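Local coordinates for integron cassette protein Vpc_cass2 (Vibrio paracholerae, PDB 3JRT) that is of unknown function but adopts an all-helical fold, pairs with a second copy of itself and is encoded by a mobile integron gene cassette, at residues N117-L123 and E146-M150; V46-K50 and L160-D166; L35-I39 and I181-R185; L49-E53 and R67-W71. All blocks are in the same frame, centred on the assembly; numbering follows the deposited sequence.

How the contacts relate
No active site or ligand pocket is known here. Contacts 3, 2 and 4 use helix 27-53, in that order along its length. Contacts 2 and 4 share Leu49 and Lys50, and their centres lie about 12 Å apart. Contact 4 joins this helix to the next one in the chain, whereas contacts 2 and 3 bring the C-terminal part back onto it. The centres of contacts 2 and 3 are about 16 Å apart. Contact 1 ties together two helices from the middle of the chain. Its centre lies about 17 Å from those of contacts 2 and 4, and about 23 Å from that of contact 3, across the chain's centre.

Contact 1: residues N117-L123 and E146-M150; sequences NTAIKKL and EIIKM
Met150 and Ile120 meet at the buried centre of this contact. Helices 118-128 and 140-151 pack roughly antiparallel here, with 145° between the short axes. Met150 is a selenomethionine. With CG anti to the backbone N (chi1 -168°) and the chain extended beyond it, Met150 reaches Ile120 with its CE. This CE is 3.4 Å from Ile120 CG1, closer than usual for two carbons. Farther back, Met150 CB rests on Ala119 CB at 3.9 Å. Leu123 extends the apolar strip: its CD1 lies 4.1 Å from Ile147 CG1, and its CG touches Glu146 CB. Val79 of helix 64-91 and Phe159 of helix 157-163 pack against Ile120 and Met150.

At one polar edge, Asn117 ND2 donates to Met150 O at 3.0 Å. The oxygen is approached in its carbonyl plane, on a lone pair.

At the other edge, Lys122, Glu146 and Lys149 form a salt-bridge network. Glu146 bends at chi2 (-53°). Its OE2 has a long salt bridge to Lys122 NZ, 3.8 Å. It has another to Lys149 NZ at 3.4 Å, whose hydrogen bond is weak. Glu146 OE1 is turned inward to Ala119 CB, 3.2 Å away, and has no polar partner. The two lysines probably stabilise the negative charge of this buried carboxylate, but their grip is loose.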
# COMPACT_ATOMS: atom_id res chain seq x y z
N ASN A 117 -5.53 -4.92 -18.47
CA ASN A 117 -6.28 -4.05 -17.57
C ASN A 117 -5.38 -2.89 -17.18
O ASN A 117 -4.68 -2.94 -16.16
CB ASN A 117 -6.73 -4.85 -16.34
CG ASN A 117 -7.64 -4.06 -15.42
OD1 ASN A 117 -7.53 -2.84 -15.32
ND2 ASN A 117 -8.54 -4.76 -14.74
N THR A 118 -5.40 -1.84 -17.99
CA THR A 118 -4.45 -0.74 -17.88
C THR A 118 -4.68 0.16 -16.68
O THR A 118 -3.77 0.89 -16.27
CB THR A 118 -4.41 0.11 -19.16
OG1 THR A 118 -5.67 0.76 -19.34
CG2 THR A 118 -4.13 -0.77 -20.36
N ALA A 119 -5.88 0.13 -16.11
CA ALA A 119 -6.12 0.86 -14.88
C ALA A 119 -5.14 0.41 -13.77
O ALA A 119 -4.70 1.20 -12.92
CB ALA A 119 -7.57 0.68 -14.43
N ILE A 120 -4.78 -0.88 -13.79
CA ILE A 120 -3.88 -1.44 -12.80
C ILE A 120 -2.54 -0.72 -12.76
O ILE A 120 -2.11 -0.25 -11.71
CB ILE A 120 -3.65 -2.94 -13.02
CG1 ILE A 120 -4.94 -3.71 -12.73
CG2 ILE A 120 -2.51 -3.46 -12.09
CD1 ILE A 120 -4.82 -5.23 -12.83
N LYS A 121 -1.91 -0.60 -13.92
CA LYS A 121 -0.63 0.08 -14.03
C LYS A 121 -0.79 1.56 -13.71
O LYS A 121 0.01 2.13 -12.98
CB LYS A 121 -0.06 -0.11 -15.43
CG LYS A 121 1.44 0.09 -15.56
CD LYS A 121 1.88 -0.22 -17.00
CE LYS A 121 3.40 -0.30 -17.13
NZ LYS A 121 3.81 -0.84 -18.46
N LYS A 122 -1.85 2.16 -14.24
CA LYS A 122 -2.12 3.58 -13.99
C LYS A 122 -2.23 3.86 -12.49
O LYS A 122 -1.65 4.82 -11.99
CB LYS A 122 -3.39 4.03 -14.69
CG LYS A 122 -3.34 4.00 -16.20
CD LYS A 122 -4.53 4.80 -16.80
CE LYS A 122 -4.76 4.44 -18.25
NZ LYS A 122 -5.88 5.23 -18.87
N LEU A 123 -3.00 3.04 -11.79
CA LEU A 123 -3.15 3.22 -10.34
C LEU A 123 -1.84 2.98 -9.60
O LEU A 123 -1.45 3.77 -8.73
CB LEU A 123 -4.28 2.33 -9.80
CG LEU A 123 -5.68 2.81 -10.22
CD1 LEU A 123 -6.72 1.69 -10.23
CD2 LEU A 123 -6.14 3.93 -9.31
N GLU A 146 -10.54 5.30 -12.39
CA GLU A 146 -9.64 4.19 -12.72
C GLU A 146 -10.01 2.94 -11.96
O GLU A 146 -9.86 1.83 -12.45
CB GLU A 146 -8.18 4.56 -12.47
CG GLU A 146 -7.61 5.51 -13.50
CD GLU A 146 -7.80 5.04 -14.94
OE1 GLU A 146 -7.65 3.82 -15.20
OE2 GLU A 146 -8.11 5.88 -15.80
N ILE A 147 -10.52 3.13 -10.75
CA ILE A 147 -10.91 2.00 -9.92
C ILE A 147 -12.13 1.29 -10.49
O ILE A 147 -12.24 0.06 -10.42
CB ILE A 147 -11.17 2.44 -8.48
CG1 ILE A 147 -9.84 2.79 -7.80
CG2 ILE A 147 -11.85 1.33 -7.71
CD1 ILE A 147 -9.98 3.25 -6.36
N ILE A 148 -13.05 2.06 -11.07
CA ILE A 148 -14.22 1.50 -11.73
C ILE A 148 -13.79 0.74 -13.01
O ILE A 148 -14.25 -0.37 -13.27
CB ILE A 148 -15.24 2.61 -12.02
CG1 ILE A 148 -15.75 3.18 -10.68
CG2 ILE A 148 -16.39 2.11 -12.94
CD1 ILE A 148 -16.78 4.30 -10.85
N LYS A 149 -12.89 1.33 -13.79
CA LYS A 149 -12.36 0.63 -14.95
C LYS A 149 -11.70 -0.69 -14.57
O LYS A 149 -11.82 -1.70 -15.26
CB LYS A 149 -11.35 1.52 -15.70
CG LYS A 149 -12.01 2.70 -16.46
CD LYS A 149 -10.96 3.58 -17.11
CE LYS A 149 -11.56 4.85 -17.65
NZ LYS A 149 -10.50 5.68 -18.26
N MSE A 150 -10.99 -0.69 -13.46
CA MSE A 150 -10.25 -1.88 -13.08
C MSE A 150 -11.23 -3.01 -12.80
O MSE A 150 -11.03 -4.15 -13.23
CB MSE A 150 -9.41 -1.58 -11.85
CG MSE A 150 -8.38 -2.64 -11.52
SE MSE A 150 -7.56 -2.37 -9.77
CE MSE A 150 -6.47 -3.99 -9.70

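Contact 2: residues V46-K50 and L160-D166; sequences VTVLK and LDWICPD
Lys50 reaches over Leu160 to the loop that follows helix 157-163. Its CB leaves helix 27-53 toward the 160-166 segment. CG and CD then run along Leu160 CD1, with CG 3.9 Å from it; the two side chains lie alongside each other, pointing opposite ways. A bend at chi3 (64°) carries CE to Asp166, where it lies 3.3 Å from OD1. The tip, NZ, forms a salt bridge with Asp166 OD1 at 2.6 Å, meeting that oxygen from above the carboxylate plane. Asp166 is poorly ordered, so this short distance is uncertain. NZ also donates to a water, at 2.6 Å. The same water donates to Asp161 OD1 and to Cys164 O, and so links the lysine to the helix end.

Beneath the lysine the contact is apolar. Val46 CG2 packs on Ile163 CG2 at 3.7 Å and on Leu160 CD2 at 4.1 Å. Val46 CG1 faces Cys164 O. Leu49 lies across Leu160, with their CD2 atoms 4.2 Å apart. The short helix 157-163 is thus packed on the long helix 27-53 of an all-helical fold, its C-terminal end tied to Lys50 by the water and the salt bridge.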
# COMPACT_ATOMS: atom_id res chain seq x y z
N VAL A 46 -7.61 -8.39 -0.33
CA VAL A 46 -8.96 -8.80 -0.69
C VAL A 46 -9.80 -9.07 0.56
O VAL A 46 -10.94 -8.62 0.66
CB VAL A 46 -8.94 -10.07 -1.60
CG1 VAL A 46 -10.33 -10.69 -1.74
CG2 VAL A 46 -8.37 -9.72 -2.96
N THR A 47 -9.21 -9.80 1.52
CA THR A 47 -9.89 -10.13 2.77
C THR A 47 -10.27 -8.87 3.56
O THR A 47 -11.40 -8.72 4.02
CB THR A 47 -9.02 -11.03 3.68
OG1 THR A 47 -8.77 -12.28 3.04
CG2 THR A 47 -9.73 -11.29 5.02
N VAL A 48 -9.32 -7.97 3.72
CA VAL A 48 -9.61 -6.73 4.42
C VAL A 48 -10.75 -5.95 3.76
O VAL A 48 -11.66 -5.48 4.43
CB VAL A 48 -8.36 -5.84 4.48
CG1 VAL A 48 -8.74 -4.44 4.94
CG2 VAL A 48 -7.33 -6.46 5.43
N LEU A 49 -10.69 -5.83 2.44
CA LEU A 49 -11.67 -5.06 1.67
C LEU A 49 -13.05 -5.67 1.86
O LEU A 49 -14.00 -4.99 2.20
CB LEU A 49 -11.28 -5.05 0.19
CG LEU A 49 -12.15 -4.19 -0.71
CD1 LEU A 49 -12.41 -2.82 -0.06
CD2 LEU A 49 -11.49 -4.04 -2.09
N LYS A 50 -13.13 -6.98 1.68
CA LYS A 50 -14.38 -7.69 1.93
C LYS A 50 -14.88 -7.57 3.36
O LYS A 50 -16.08 -7.43 3.57
CB LYS A 50 -14.29 -9.13 1.44
CG LYS A 50 -14.44 -9.17 -0.08
CD LYS A 50 -13.89 -10.44 -0.71
CE LYS A 50 -14.64 -11.64 -0.26
NZ LYS A 50 -14.35 -12.80 -1.17
N LEU A 160 -12.40 -9.35 -7.57
CA LEU A 160 -11.90 -9.84 -6.29
C LEU A 160 -11.79 -11.37 -6.30
O LEU A 160 -10.79 -11.93 -5.85
CB LEU A 160 -12.80 -9.39 -5.14
CG LEU A 160 -12.78 -7.89 -4.79
CD1 LEU A 160 -13.62 -7.59 -3.55
CD2 LEU A 160 -11.35 -7.37 -4.59
N ASP A 161 -12.82 -12.05 -6.82
CA ASP A 161 -12.81 -13.51 -6.87
C ASP A 161 -11.72 -14.01 -7.79
O ASP A 161 -11.16 -15.09 -7.59
CB ASP A 161 -14.17 -14.05 -7.32
CG ASP A 161 -15.13 -14.23 -6.17
OD1 ASP A 161 -14.74 -13.96 -5.02
OD2 ASP A 161 -16.28 -14.65 -6.42
N TRP A 162 -11.43 -13.22 -8.81
CA TRP A 162 -10.36 -13.52 -9.74
C TRP A 162 -8.99 -13.40 -9.08
O TRP A 162 -8.06 -14.12 -9.43
CB TRP A 162 -10.46 -12.59 -10.94
CG TRP A 162 -9.41 -12.79 -11.99
CD1 TRP A 162 -9.42 -13.71 -13.01
CD2 TRP A 162 -8.20 -12.04 -12.15
NE1 TRP A 162 -8.30 -13.58 -13.79
CE2 TRP A 162 -7.53 -12.56 -13.28
CE3 TRP A 162 -7.63 -10.97 -11.46
CZ2 TRP A 162 -6.31 -12.05 -13.73
CZ3 TRP A 162 -6.41 -10.48 -11.89
CH2 TRP A 162 -5.77 -11.02 -13.02
N ILE A 163 -8.85 -12.46 -8.15
CA ILE A 163 -7.61 -12.35 -7.39
C ILE A 163 -7.53 -13.49 -6.39
O ILE A 163 -6.60 -14.28 -6.39
CB ILE A 163 -7.54 -11.05 -6.58
CG1 ILE A 163 -7.54 -9.82 -7.49
CG2 ILE A 163 -6.30 -11.06 -5.68
CD1 ILE A 163 -6.29 -9.71 -8.34
N CYS A 164 -8.54 -13.57 -5.53
CA CYS A 164 -8.55 -14.53 -4.46
C CYS A 164 -9.97 -14.77 -3.95
O CYS A 164 -10.50 -13.96 -3.20
CB CYS A 164 -7.70 -14.00 -3.31
SG CYS A 164 -7.41 -15.21 -1.97
N PRO A 165 -10.57 -15.91 -4.34
CA PRO A 165 -11.93 -16.31 -3.95
C PRO A 165 -11.96 -16.77 -2.50
O PRO A 165 -10.92 -17.15 -1.97
CB PRO A 165 -12.22 -17.51 -4.86
CG PRO A 165 -10.90 -17.84 -5.60
CD PRO A 165 -9.83 -17.01 -4.97
N ASP A 166 -13.13 -16.76 -1.86
CA ASP A 166 -13.25 -17.29 -0.50
C ASP A 166 -13.01 -18.79 -0.49
O ASP A 166 -13.33 -19.49 -1.46
CB ASP A 166 -14.64 -16.99 0.07
CG ASP A 166 -14.85 -15.52 0.36
OD1 ASP A 166 -13.85 -14.78 0.43
OD2 ASP A 166 -16.02 -15.11 0.53
O HOH W 1 -13.05 -12.60 -3.40

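Contact 3: residues L35-I39 and I181-R185; sequences LSGLI and IELLR
Ile39 and Ile181 lie side by side, running opposite ways, between two nearly antiparallel helices. The short axes are 9.3 Å apart at their closest, with 152° between their directions. Ile181 CG2 is a bump that fits between Leu35 and Ile39, one turn apart on the facing helix. It touches Leu35 O and Ile39 CG1, the latter at 3.5 Å. The other branch of Ile181 ends in CD1, which lies 4.0 Å from Leu38 CB.

Bumps also point the other way. Leu35 CD1 fits against the backbone between Leu184 and Arg185, 3.7 Å from Arg185 N. Ile39 CD1 fills the hollow between Glu182 and Arg185, also about one turn apart, and lies 3.7 Å from Glu182 CA.

The Arg185 side chain lies across this hollow. Its CG is anti to the backbone N (chi1 -174°), and a bend at chi3 (51°) folds the guanidinium over Ile39. Ile39 CD1 sits 3.6 Å above one face of the group, offset toward its rim. Ser36 OG lies near the guanidinium plane, at its edge, and comes within 3.1 Å of Arg185 CD; its hydrogen bond is to Glu32. Arg185 NH2 also has a salt bridge to Glu182 OE2, at 3.6 Å, and that carboxylate has a second partner in Lys173.

The apolar side of the contact faces helix 64-91. Leu35 rests on Leu88 there, Leu38 on Asn81 and Lys84, and Ile181 on Tyr85. Helix 177-188 thus lies beside helix 27-53, with helix 64-91 packed against both.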
# COMPACT_ATOMS: atom_id res chain seq x y z
N LEU A 35 7.16 -14.83 -4.51
CA LEU A 35 5.91 -15.53 -4.75
C LEU A 35 5.11 -15.62 -3.47
O LEU A 35 3.91 -15.37 -3.47
CB LEU A 35 6.16 -16.93 -5.31
CG LEU A 35 6.68 -17.01 -6.75
CD1 LEU A 35 7.03 -18.44 -7.12
CD2 LEU A 35 5.68 -16.43 -7.75
N SER A 36 5.77 -16.00 -2.38
CA SER A 36 5.12 -16.16 -1.09
C SER A 36 4.54 -14.85 -0.61
O SER A 36 3.44 -14.81 -0.08
CB SER A 36 6.09 -16.74 -0.05
OG SER A 36 6.32 -18.12 -0.30
N GLY A 37 5.30 -13.77 -0.79
CA GLY A 37 4.83 -12.45 -0.42
C GLY A 37 3.59 -12.07 -1.22
O GLY A 37 2.63 -11.54 -0.67
N LEU A 38 3.63 -12.33 -2.53
CA LEU A 38 2.50 -12.05 -3.42
C LEU A 38 1.23 -12.74 -2.96
O LEU A 38 0.18 -12.12 -2.91
CB LEU A 38 2.80 -12.48 -4.85
CG LEU A 38 3.80 -11.63 -5.62
CD1 LEU A 38 4.16 -12.27 -6.97
CD2 LEU A 38 3.20 -10.27 -5.81
N ILE A 39 1.34 -14.03 -2.62
CA ILE A 39 0.19 -14.81 -2.16
C ILE A 39 -0.43 -14.15 -0.92
O ILE A 39 -1.64 -13.98 -0.83
CB ILE A 39 0.58 -16.26 -1.83
CG1 ILE A 39 0.85 -17.07 -3.10
CG2 ILE A 39 -0.49 -16.97 -0.97
CD1 ILE A 39 1.67 -18.33 -2.85
N ILE A 181 -0.40 -18.34 -8.45
CA ILE A 181 0.86 -17.94 -7.87
C ILE A 181 1.30 -19.01 -6.89
O ILE A 181 2.50 -19.25 -6.73
CB ILE A 181 0.80 -16.56 -7.19
CG1 ILE A 181 0.67 -15.45 -8.25
CG2 ILE A 181 2.05 -16.33 -6.32
CD1 ILE A 181 0.47 -14.10 -7.66
N GLU A 182 0.33 -19.66 -6.25
CA GLU A 182 0.58 -20.78 -5.36
C GLU A 182 1.02 -22.03 -6.14
O GLU A 182 1.84 -22.82 -5.66
CB GLU A 182 -0.68 -21.08 -4.55
CG GLU A 182 -0.52 -22.17 -3.51
CD GLU A 182 -1.63 -22.17 -2.48
OE1 GLU A 182 -2.55 -21.33 -2.60
OE2 GLU A 182 -1.59 -23.01 -1.56
N LEU A 183 0.49 -22.21 -7.34
CA LEU A 183 0.90 -23.29 -8.23
C LEU A 183 2.39 -23.22 -8.50
O LEU A 183 3.08 -24.25 -8.53
CB LEU A 183 0.15 -23.20 -9.56
CG LEU A 183 -0.69 -24.40 -9.98
CD1 LEU A 183 -1.62 -24.82 -8.86
CD2 LEU A 183 -1.47 -24.06 -11.24
N LEU A 184 2.87 -22.00 -8.70
CA LEU A 184 4.29 -21.77 -8.98
C LEU A 184 5.13 -21.91 -7.71
O LEU A 184 6.13 -22.61 -7.70
CB LEU A 184 4.51 -20.39 -9.60
CG LEU A 184 3.59 -20.03 -10.77
CD1 LEU A 184 3.95 -18.68 -11.32
CD2 LEU A 184 3.69 -21.07 -11.85
N ARG A 185 4.71 -21.24 -6.64
CA ARG A 185 5.49 -21.32 -5.41
C ARG A 185 5.76 -22.78 -5.04
O ARG A 185 6.91 -23.17 -4.86
CB ARG A 185 4.80 -20.60 -4.25
CG ARG A 185 5.67 -20.55 -2.98
CD ARG A 185 4.83 -20.44 -1.74
NE ARG A 185 3.79 -21.47 -1.71
CZ ARG A 185 2.79 -21.49 -0.84
NH1 ARG A 185 2.70 -20.55 0.09
NH2 ARG A 185 1.89 -22.46 -0.89

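Contact 4: residues L49-E53 and R67-W71; sequences LKDYE and RQCIW
Glu53 ends helix 27-53 and receives both Arg67 and Trp71 from helix 64-91. The two helices form an antiparallel helical hairpin, with their short axes 10.5 Å apart and 162° between their directions.

Arg67 comes first. Its chain runs extended from CG to NE and reaches the carboxylate of Glu53. Arg67 NH2 donates to Glu53 OE1 at 2.9 Å along an almost straight line, 177° at the hydrogen, on the syn side of the acid. A second bond, from Arg67 NE to Glu53 OE2, is weak and bent. The carboxylate and guanidinium planes are 65° apart, so this is not a flat two-pronged pairing. Glu53 OE1 has another salt-bridge partner in Arg59.

Ile70 follows, three residues on. It lies across the Tyr52 side chain. Its CD1 packs on Tyr52 CD2 at 3.6 Å, and its CG2 lies near Tyr52 CB. Tyr52 packs on Val48 of the second subunit and Ile70 on Ile44 of that subunit, so this side of the hairpin belongs to the dimer interface. Tyr52 OH is also hydrogen-bonded to Asp51 of the second subunit, in one of the two conformers of that residue.

Trp71 closes the segment. Leu49 CD1 sits over the face of its five-membered ring in a CH-pi contact, 3.7 Å from the centroid. Leu49 CD2 lies above the rim of the six-membered ring, near CE3 and CZ3. At the ring edge Trp71 NE1 donates to Glu53 OE2 at 2.7 Å; the acceptor lies close to the indole plane, while the nitrogen stands above the carboxylate plane.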
# COMPACT_ATOMS: atom_id res chain seq x y z
N LEU A 49 -10.69 -5.83 2.44
CA LEU A 49 -11.67 -5.06 1.67
C LEU A 49 -13.05 -5.67 1.86
O LEU A 49 -14.00 -4.99 2.20
CB LEU A 49 -11.28 -5.05 0.19
CG LEU A 49 -12.15 -4.19 -0.71
CD1 LEU A 49 -12.41 -2.82 -0.06
CD2 LEU A 49 -11.49 -4.04 -2.09
N LYS A 50 -13.13 -6.98 1.68
CA LYS A 50 -14.38 -7.69 1.93
C LYS A 50 -14.88 -7.57 3.36
O LYS A 50 -16.08 -7.43 3.57
CB LYS A 50 -14.29 -9.13 1.44
CG LYS A 50 -14.44 -9.17 -0.08
CD LYS A 50 -13.89 -10.44 -0.71
CE LYS A 50 -14.64 -11.64 -0.26
NZ LYS A 50 -14.35 -12.80 -1.17
N ASP A 51 -13.97 -7.63 4.33
CA ASP A 51 -14.36 -7.44 5.72
C ASP A 51 -15.09 -6.11 5.90
O ASP A 51 -16.18 -6.06 6.46
CB ASP A 51 -13.15 -7.50 6.66
CG ASP A 51 -12.66 -8.92 6.88
OD1 ASP A 51 -13.35 -9.85 6.41
OD2 ASP A 51 -11.59 -9.10 7.51
N TYR A 52 -14.49 -5.03 5.41
CA TYR A 52 -15.08 -3.70 5.58
C TYR A 52 -16.35 -3.50 4.76
O TYR A 52 -17.29 -2.86 5.21
CB TYR A 52 -14.05 -2.57 5.34
CG TYR A 52 -13.15 -2.41 6.54
CD1 TYR A 52 -11.96 -3.12 6.65
CD2 TYR A 52 -13.52 -1.59 7.60
CE1 TYR A 52 -11.16 -2.99 7.77
CE2 TYR A 52 -12.72 -1.45 8.73
CZ TYR A 52 -11.54 -2.16 8.80
OH TYR A 52 -10.75 -2.03 9.92
N GLU A 53 -16.40 -4.09 3.57
CA GLU A 53 -17.61 -4.05 2.77
C GLU A 53 -18.75 -4.78 3.47
O GLU A 53 -19.92 -4.56 3.16
CB GLU A 53 -17.37 -4.61 1.37
CG GLU A 53 -16.68 -3.62 0.44
CD GLU A 53 -17.48 -2.32 0.29
OE1 GLU A 53 -18.63 -2.38 -0.19
OE2 GLU A 53 -16.95 -1.25 0.64
N ARG A 67 -14.72 5.25 3.74
CA ARG A 67 -14.87 4.10 2.86
C ARG A 67 -13.91 4.18 1.67
O ARG A 67 -13.26 3.21 1.34
CB ARG A 67 -16.32 3.96 2.39
CG ARG A 67 -16.56 2.72 1.58
CD ARG A 67 -18.06 2.47 1.34
NE ARG A 67 -18.26 1.29 0.52
CZ ARG A 67 -18.35 1.33 -0.80
NH1 ARG A 67 -18.29 2.49 -1.43
NH2 ARG A 67 -18.51 0.21 -1.49
N GLN A 68 -13.82 5.34 1.02
CA GLN A 68 -12.88 5.50 -0.08
C GLN A 68 -11.44 5.22 0.36
O GLN A 68 -10.63 4.66 -0.40
CB GLN A 68 -12.98 6.92 -0.67
CG GLN A 68 -14.12 7.12 -1.62
CD GLN A 68 -14.27 8.58 -2.09
OE1 GLN A 68 -15.30 8.96 -2.68
NE2 GLN A 68 -13.25 9.42 -1.82
N CYS A 69 -11.11 5.61 1.58
CA CYS A 69 -9.74 5.43 2.06
C CYS A 69 -9.41 3.95 2.20
O CYS A 69 -8.29 3.52 1.90
CB CYS A 69 -9.54 6.17 3.38
SG CYS A 69 -9.44 7.95 3.18
N ILE A 70 -10.40 3.17 2.63
CA ILE A 70 -10.25 1.72 2.72
C ILE A 70 -10.03 1.11 1.34
O ILE A 70 -9.16 0.25 1.16
CB ILE A 70 -11.48 1.07 3.40
CG1 ILE A 70 -11.56 1.51 4.85
CG2 ILE A 70 -11.38 -0.45 3.35
CD1 ILE A 70 -12.93 1.23 5.50
N TRP A 71 -10.84 1.53 0.37
CA TRP A 71 -10.69 1.07 -1.00
C TRP A 71 -9.32 1.42 -1.56
O TRP A 71 -8.69 0.59 -2.22
CB TRP A 71 -11.83 1.59 -1.91
CG TRP A 71 -13.07 0.78 -1.72
CD1 TRP A 71 -13.91 0.81 -0.65
CD2 TRP A 71 -13.58 -0.23 -2.60
NE1 TRP A 71 -14.92 -0.11 -0.82
CE2 TRP A 71 -14.74 -0.76 -2.01
CE3 TRP A 71 -13.15 -0.73 -3.83
CZ2 TRP A 71 -15.50 -1.76 -2.62
CZ3 TRP A 71 -13.89 -1.74 -4.42
CH2 TRP A 71 -15.06 -2.23 -3.82